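Local coordinates for BH0493 protein (Bacillus halodurans C-125, PDB 2QEE) that binds zinc and is a putative metal-dependent hydrolase of the amidohydrolase superfamily, with a substrate that remains to be established, at residues C[218-230]-C[250-264]. Sequence-based numbering, arbitrary orientation. Where two conformers were deposited one is given.
Sequences DPVYMAVSLPPTF and AEKHNIPFAMMIGVK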
loop_
_atom_site.group_PDB
_atom_site.type_symbol
_atom_site.label_atom_id
_atom_site.label_comp_id
_atom_site.label_asym_id
_atom_site.label_seq_id
_atom_site.Cartn_x
_atom_site.Cartn_y
_atom_site.Cartn_z
ATOM N N ASP C 218 -17.151 -22.877 26.998
ATOM C CA ASP C 218 -18.103 -22.656 25.924
ATOM C C ASP C 218 -17.610 -21.549 24.957
ATOM O O ASP C 218 -18.347 -20.629 24.640
ATOM C CB ASP C 218 -19.481 -22.286 26.457
ATOM C CG ASP C 218 -20.535 -22.297 25.364
ATOM O OD1 ASP C 218 -20.338 -22.953 24.297
ATOM O OD2 ASP C 218 -21.575 -21.631 25.552
ATOM N N PRO C 219 -16.408 -21.714 24.409
ATOM C CA PRO C 219 -15.801 -20.602 23.656
ATOM C C PRO C 219 -16.553 -20.391 22.346
ATOM O O PRO C 219 -17.057 -21.354 21.735
ATOM C CB PRO C 219 -14.369 -21.136 23.385
ATOM C CG PRO C 219 -14.562 -22.630 23.243
ATOM C CD PRO C 219 -15.585 -22.937 24.344
ATOM N N VAL C 220 -16.593 -19.136 21.877
ATOM C CA VAL C 220 -17.123 -18.820 20.562
ATOM C C VAL C 220 -16.182 -19.162 19.416
ATOM O O VAL C 220 -16.611 -19.338 18.283
ATOM C CB VAL C 220 -17.609 -17.316 20.523
ATOM C CG1 VAL C 220 -18.768 -17.150 21.521
ATOM C CG2 VAL C 220 -16.519 -16.404 20.859
ATOM N N TYR C 221 -14.883 -19.229 19.703
ATOM C CA TYR C 221 -13.895 -19.713 18.747
ATOM C C TYR C 221 -12.643 -20.113 19.530
ATOM O O TYR C 221 -12.511 -19.753 20.724
ATOM C CB TYR C 221 -13.577 -18.659 17.620
ATOM C CG TYR C 221 -13.128 -17.290 18.099
ATOM C CD1 TYR C 221 -11.797 -17.085 18.515
ATOM C CD2 TYR C 221 -14.008 -16.161 18.067
ATOM C CE1 TYR C 221 -11.327 -15.813 18.991
ATOM C CE2 TYR C 221 -13.562 -14.885 18.507
ATOM C CZ TYR C 221 -12.221 -14.720 18.974
ATOM O OH TYR C 221 -11.779 -13.473 19.370
ATOM N N MET C 222 -11.775 -20.863 18.876
ATOM C CA MET C 222 -10.409 -21.157 19.340
ATOM C C MET C 222 -9.441 -20.286 18.532
ATOM O O MET C 222 -9.634 -20.127 17.318
ATOM C CB MET C 222 -10.087 -22.624 19.044
ATOM C CG MET C 222 -10.947 -23.581 19.943
ATOM S SD MET C 222 -10.540 -25.341 19.647
ATOM C CE MET C 222 -11.486 -25.710 18.156
ATOM N N ALA C 223 -8.404 -19.761 19.168
ATOM C CA ALA C 223 -7.573 -18.763 18.471
ATOM C C ALA C 223 -6.096 -19.062 18.645
ATOM O O ALA C 223 -5.673 -19.622 19.689
ATOM C CB ALA C 223 -7.850 -17.416 19.038
ATOM N N VAL C 224 -5.305 -18.542 17.702
ATOM C CA VAL C 224 -3.829 -18.592 17.820
ATOM C C VAL C 224 -3.263 -17.404 17.055
ATOM O O VAL C 224 -3.928 -16.928 16.117
ATOM C CB VAL C 224 -3.291 -19.919 17.290
ATOM C CG1 VAL C 224 -3.530 -20.090 15.742
ATOM C CG2 VAL C 224 -1.787 -20.068 17.630
ATOM N N SER C 225 -2.123 -16.898 17.529
ATOM C CA SER C 225 -1.339 -15.917 16.781
ATOM C C SER C 225 -0.133 -16.614 16.193
ATOM O O SER C 225 0.486 -17.515 16.839
ATOM C CB SER C 225 -0.925 -14.718 17.633
ATOM O OG SER C 225 0.005 -15.074 18.643
ATOM N N LEU C 226 0.225 -16.196 14.987
ATOM C CA LEU C 226 1.123 -16.976 14.140
ATOM C C LEU C 226 2.123 -16.055 13.438
ATOM O O LEU C 226 1.827 -14.874 13.199
ATOM C CB LEU C 226 0.319 -17.729 13.108
ATOM C CG LEU C 226 -0.721 -18.714 13.614
ATOM C CD1 LEU C 226 -1.549 -19.053 12.404
ATOM C CD2 LEU C 226 0.061 -19.974 14.120
ATOM N N PRO C 227 3.337 -16.556 13.201
ATOM C CA PRO C 227 4.455 -15.754 12.661
ATOM C C PRO C 227 4.303 -15.516 11.175
ATOM O O PRO C 227 3.530 -16.203 10.524
ATOM C CB PRO C 227 5.694 -16.677 12.923
ATOM C CG PRO C 227 5.147 -18.050 12.856
ATOM C CD PRO C 227 3.770 -17.934 13.558
ATOM N N PRO C 228 5.100 -14.585 10.604
ATOM C CA PRO C 228 5.065 -14.331 9.160
ATOM C C PRO C 228 5.413 -15.559 8.316
ATOM O O PRO C 228 4.987 -15.654 7.155
ATOM C CB PRO C 228 6.176 -13.267 8.961
ATOM C CG PRO C 228 6.269 -12.599 10.363
ATOM C CD PRO C 228 6.010 -13.688 11.355
ATOM N N THR C 229 6.163 -16.483 8.922
ATOM C CA THR C 229 6.579 -17.715 8.259
ATOM C C THR C 229 5.519 -18.829 8.304
ATOM O O THR C 229 5.760 -19.926 7.814
ATOM C CB THR C 229 7.872 -18.249 8.952
ATOM O OG1 THR C 229 7.684 -18.266 10.376
ATOM C CG2 THR C 229 9.040 -17.311 8.638
ATOM N N PHE C 230 4.366 -18.569 8.897
ATOM C CA PHE C 230 3.323 -19.594 9.014
ATOM C C PHE C 230 3.097 -20.350 7.730
ATOM O O PHE C 230 2.813 -19.752 6.682
ATOM C CB PHE C 230 1.974 -18.983 9.431
ATOM C CG PHE C 230 0.885 -20.005 9.568
ATOM C CD1 PHE C 230 0.999 -21.030 10.507
ATOM C CD2 PHE C 230 -0.258 -19.939 8.763
ATOM C CE1 PHE C 230 -0.023 -21.999 10.627
ATOM C CE2 PHE C 230 -1.279 -20.912 8.928
ATOM C CZ PHE C 230 -1.132 -21.919 9.832
ATOM N N ALA C 250 -12.771 -28.806 16.060
ATOM C CA ALA C 250 -13.515 -27.615 15.632
ATOM C C ALA C 250 -14.719 -27.971 14.773
ATOM O O ALA C 250 -15.795 -27.356 14.937
ATOM C CB ALA C 250 -12.563 -26.653 14.847
ATOM N N GLU C 251 -14.518 -28.912 13.843
ATOM C CA GLU C 251 -15.578 -29.323 12.925
ATOM C C GLU C 251 -16.696 -29.972 13.735
ATOM O O GLU C 251 -17.854 -29.627 13.610
ATOM C CB GLU C 251 -15.088 -30.292 11.846
ATOM C CG GLU C 251 -16.188 -30.581 10.836
ATOM C CD GLU C 251 -15.823 -31.572 9.793
ATOM O OE1 GLU C 251 -14.651 -31.955 9.697
ATOM O OE2 GLU C 251 -16.740 -31.966 9.034
ATOM N N LYS C 252 -16.309 -30.891 14.597
ATOM C CA LYS C 252 -17.280 -31.615 15.414
ATOM C C LYS C 252 -18.143 -30.675 16.260
ATOM O O LYS C 252 -19.371 -30.849 16.339
ATOM C CB LYS C 252 -16.534 -32.601 16.293
ATOM C CG LYS C 252 -17.435 -33.354 17.237
ATOM C CD LYS C 252 -16.694 -34.504 17.823
ATOM C CE LYS C 252 -17.659 -35.403 18.577
ATOM N NZ LYS C 252 -16.932 -36.609 19.039
ATOM N N HIS C 253 -17.509 -29.712 16.928
ATOM C CA HIS C 253 -18.175 -28.724 17.750
ATOM C C HIS C 253 -18.720 -27.453 17.010
ATOM O O HIS C 253 -19.314 -26.571 17.635
ATOM C CB HIS C 253 -17.230 -28.284 18.850
ATOM C CG HIS C 253 -17.042 -29.312 19.918
ATOM N ND1 HIS C 253 -16.156 -30.365 19.797
ATOM C CD2 HIS C 253 -17.657 -29.470 21.111
ATOM C CE1 HIS C 253 -16.214 -31.112 20.888
ATOM N NE2 HIS C 253 -17.122 -30.595 21.697
ATOM N N ASN C 254 -18.518 -27.402 15.701
ATOM C CA ASN C 254 -18.881 -26.271 14.857
ATOM C C ASN C 254 -18.347 -24.969 15.452
ATOM O O ASN C 254 -19.099 -23.997 15.557
ATOM C CB ASN C 254 -20.396 -26.159 14.649
ATOM C CG ASN C 254 -20.773 -25.293 13.443
ATOM O OD1 ASN C 254 -21.854 -24.685 13.438
ATOM N ND2 ASN C 254 -19.889 -25.210 12.430
ATOM N N ILE C 255 -17.056 -24.964 15.814
ATOM C CA ILE C 255 -16.388 -23.825 16.440
ATOM C C ILE C 255 -15.354 -23.298 15.398
ATOM O O ILE C 255 -14.551 -24.094 14.901
ATOM C CB ILE C 255 -15.638 -24.297 17.728
ATOM C CG1 ILE C 255 -16.633 -24.788 18.796
ATOM C CG2 ILE C 255 -14.812 -23.177 18.364
ATOM C CD1 ILE C 255 -17.805 -23.807 19.013
ATOM N N PRO C 256 -15.408 -21.996 15.039
ATOM C CA PRO C 256 -14.367 -21.471 14.106
ATOM C C PRO C 256 -12.975 -21.480 14.739
ATOM O O PRO C 256 -12.837 -21.447 16.009
ATOM C CB PRO C 256 -14.788 -20.006 13.856
ATOM C CG PRO C 256 -16.268 -19.915 14.238
ATOM C CD PRO C 256 -16.441 -20.972 15.362
ATOM N N PHE C 257 -11.961 -21.477 13.860
ATOM C CA PHE C 257 -10.561 -21.321 14.247
ATOM C C PHE C 257 -10.103 -19.904 13.845
ATOM O O PHE C 257 -10.155 -19.569 12.648
ATOM C CB PHE C 257 -9.789 -22.333 13.460
ATOM C CG PHE C 257 -8.315 -22.390 13.793
ATOM C CD1 PHE C 257 -7.836 -21.981 15.023
ATOM C CD2 PHE C 257 -7.429 -22.878 12.840
ATOM C CE1 PHE C 257 -6.447 -22.071 15.285
ATOM C CE2 PHE C 257 -6.050 -22.969 13.114
ATOM C CZ PHE C 257 -5.589 -22.534 14.335
ATOM N N ALA C 258 -9.687 -19.119 14.818
ATOM C CA ALA C 258 -9.259 -17.753 14.541
ATOM C C ALA C 258 -7.750 -17.761 14.423
ATOM O O ALA C 258 -7.043 -18.154 15.379
ATOM C CB ALA C 258 -9.684 -16.807 15.637
ATOM N N MET C 259 -7.245 -17.213 13.330
ATOM C CA MET C 259 -5.810 -17.148 13.120
ATOM C C MET C 259 -5.418 -15.681 12.968
ATOM O O MET C 259 -5.955 -15.005 12.111
ATOM C CB MET C 259 -5.419 -17.893 11.861
ATOM C CG MET C 259 -5.833 -19.372 11.852
ATOM S SD MET C 259 -5.242 -20.297 10.435
ATOM C CE MET C 259 -6.324 -19.723 9.180
ATOM N N MET C 260 -4.522 -15.223 13.823
ATOM C CA MET C 260 -4.027 -13.852 13.782
ATOM C C MET C 260 -2.577 -13.940 13.312
ATOM O O MET C 260 -1.723 -14.355 14.085
ATOM C CB MET C 260 -4.171 -13.248 15.175
ATOM C CG MET C 260 -5.660 -13.364 15.621
ATOM S SD MET C 260 -6.022 -12.499 17.151
ATOM C CE MET C 260 -4.494 -12.410 18.037
ATOM N N ILE C 261 -2.326 -13.581 12.043
ATOM C CA ILE C 261 -1.102 -13.999 11.407
ATOM C C ILE C 261 -0.191 -12.772 11.163
ATOM O O ILE C 261 -0.656 -11.748 10.670
ATOM C CB ILE C 261 -1.415 -14.662 10.065
ATOM C CG1 ILE C 261 -2.200 -15.986 10.273
ATOM C CG2 ILE C 261 -0.084 -14.937 9.288
ATOM C CD1 ILE C 261 -2.944 -16.485 8.993
ATOM N N GLY C 262 1.104 -12.891 11.477
ATOM C CA GLY C 262 2.073 -11.872 11.010
ATOM C C GLY C 262 2.938 -11.274 12.115
ATOM O O GLY C 262 3.796 -10.429 11.825
ATOM N N VAL C 263 2.788 -11.763 13.348
ATOM C CA VAL C 263 3.530 -11.193 14.485
ATOM C C VAL C 263 4.869 -11.922 14.610
ATOM O O VAL C 263 4.912 -13.159 14.615
ATOM C CB VAL C 263 2.724 -11.251 15.825
ATOM C CG1 VAL C 263 2.344 -12.693 16.224
ATOM C CG2 VAL C 263 3.510 -10.568 16.910
ATOM N N LYS C 264 5.936 -11.148 14.619
ATOM C CA LYS C 264 7.284 -11.688 14.864
ATOM C C LYS C 264 7.635 -11.390 16.345
ATOM O O LYS C 264 7.900 -10.254 16.738
ATOM C CB LYS C 264 8.278 -11.043 13.875
ATOM C CG LYS C 264 9.730 -11.531 14.112
ATOM C CD LYS C 264 10.628 -11.177 12.887
ATOM C CE LYS C 264 11.966 -11.919 12.993
ATOM N NZ LYS C 264 13.005 -11.356 12.085
#
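A chi1 of -176° swings the Phe257 ring away from its own backbone N, and its rim comes up against Val224, which turns CG1 into the space between its own N and carbonyl carbon and meets the ring at CZ, 3.5 Å away. The carbonyl oxygen of Met222 lies at the edge of the same ring, and Met222 itself bends at its thioether to set CE 3.6 Å from Ala250 CB, in the last turn of helix 237-253, which leads into the second strand. Asn254, with positive phi, makes a Schellman motif after that helix, and Ile255 then packs CG2 on Tyr221 CA at 3.6 Å. Strands 222-226 and 257-261 run parallel, 18° apart, and with helix 237-253 between them in sequence they form a beta-alpha-beta unit of the kind from which the (beta/alpha)8 barrels of amidohydrolases are built. Pairing proceeds through alternating backbone bonds, among them Ala258 N to Met222 O at 2.7 Å, almost straight at 177°. At the far end Leu226 O accepts two donors from opposite faces of its carbonyl plane, Gly262 N at 2.7 Å and the longer Val263 N at 3.3 Å. Leu226 CD1 lies over the centre of one face of the ring of Phe230, which closes the type I turn begun at Pro227 and makes an oblique Met-aromatic contact with Met259 SD. On the face carrying Ala223, Ser225 and Met260, Ala258 CB receives Tyr221 CD1 at 3.6 Å. The Tyr221 hydroxyl is hydrogen-bonded to Met27 O, and its side chain touches the zinc ligand His28; the Met260 side chain comes within about 4 Å of the zinc ion.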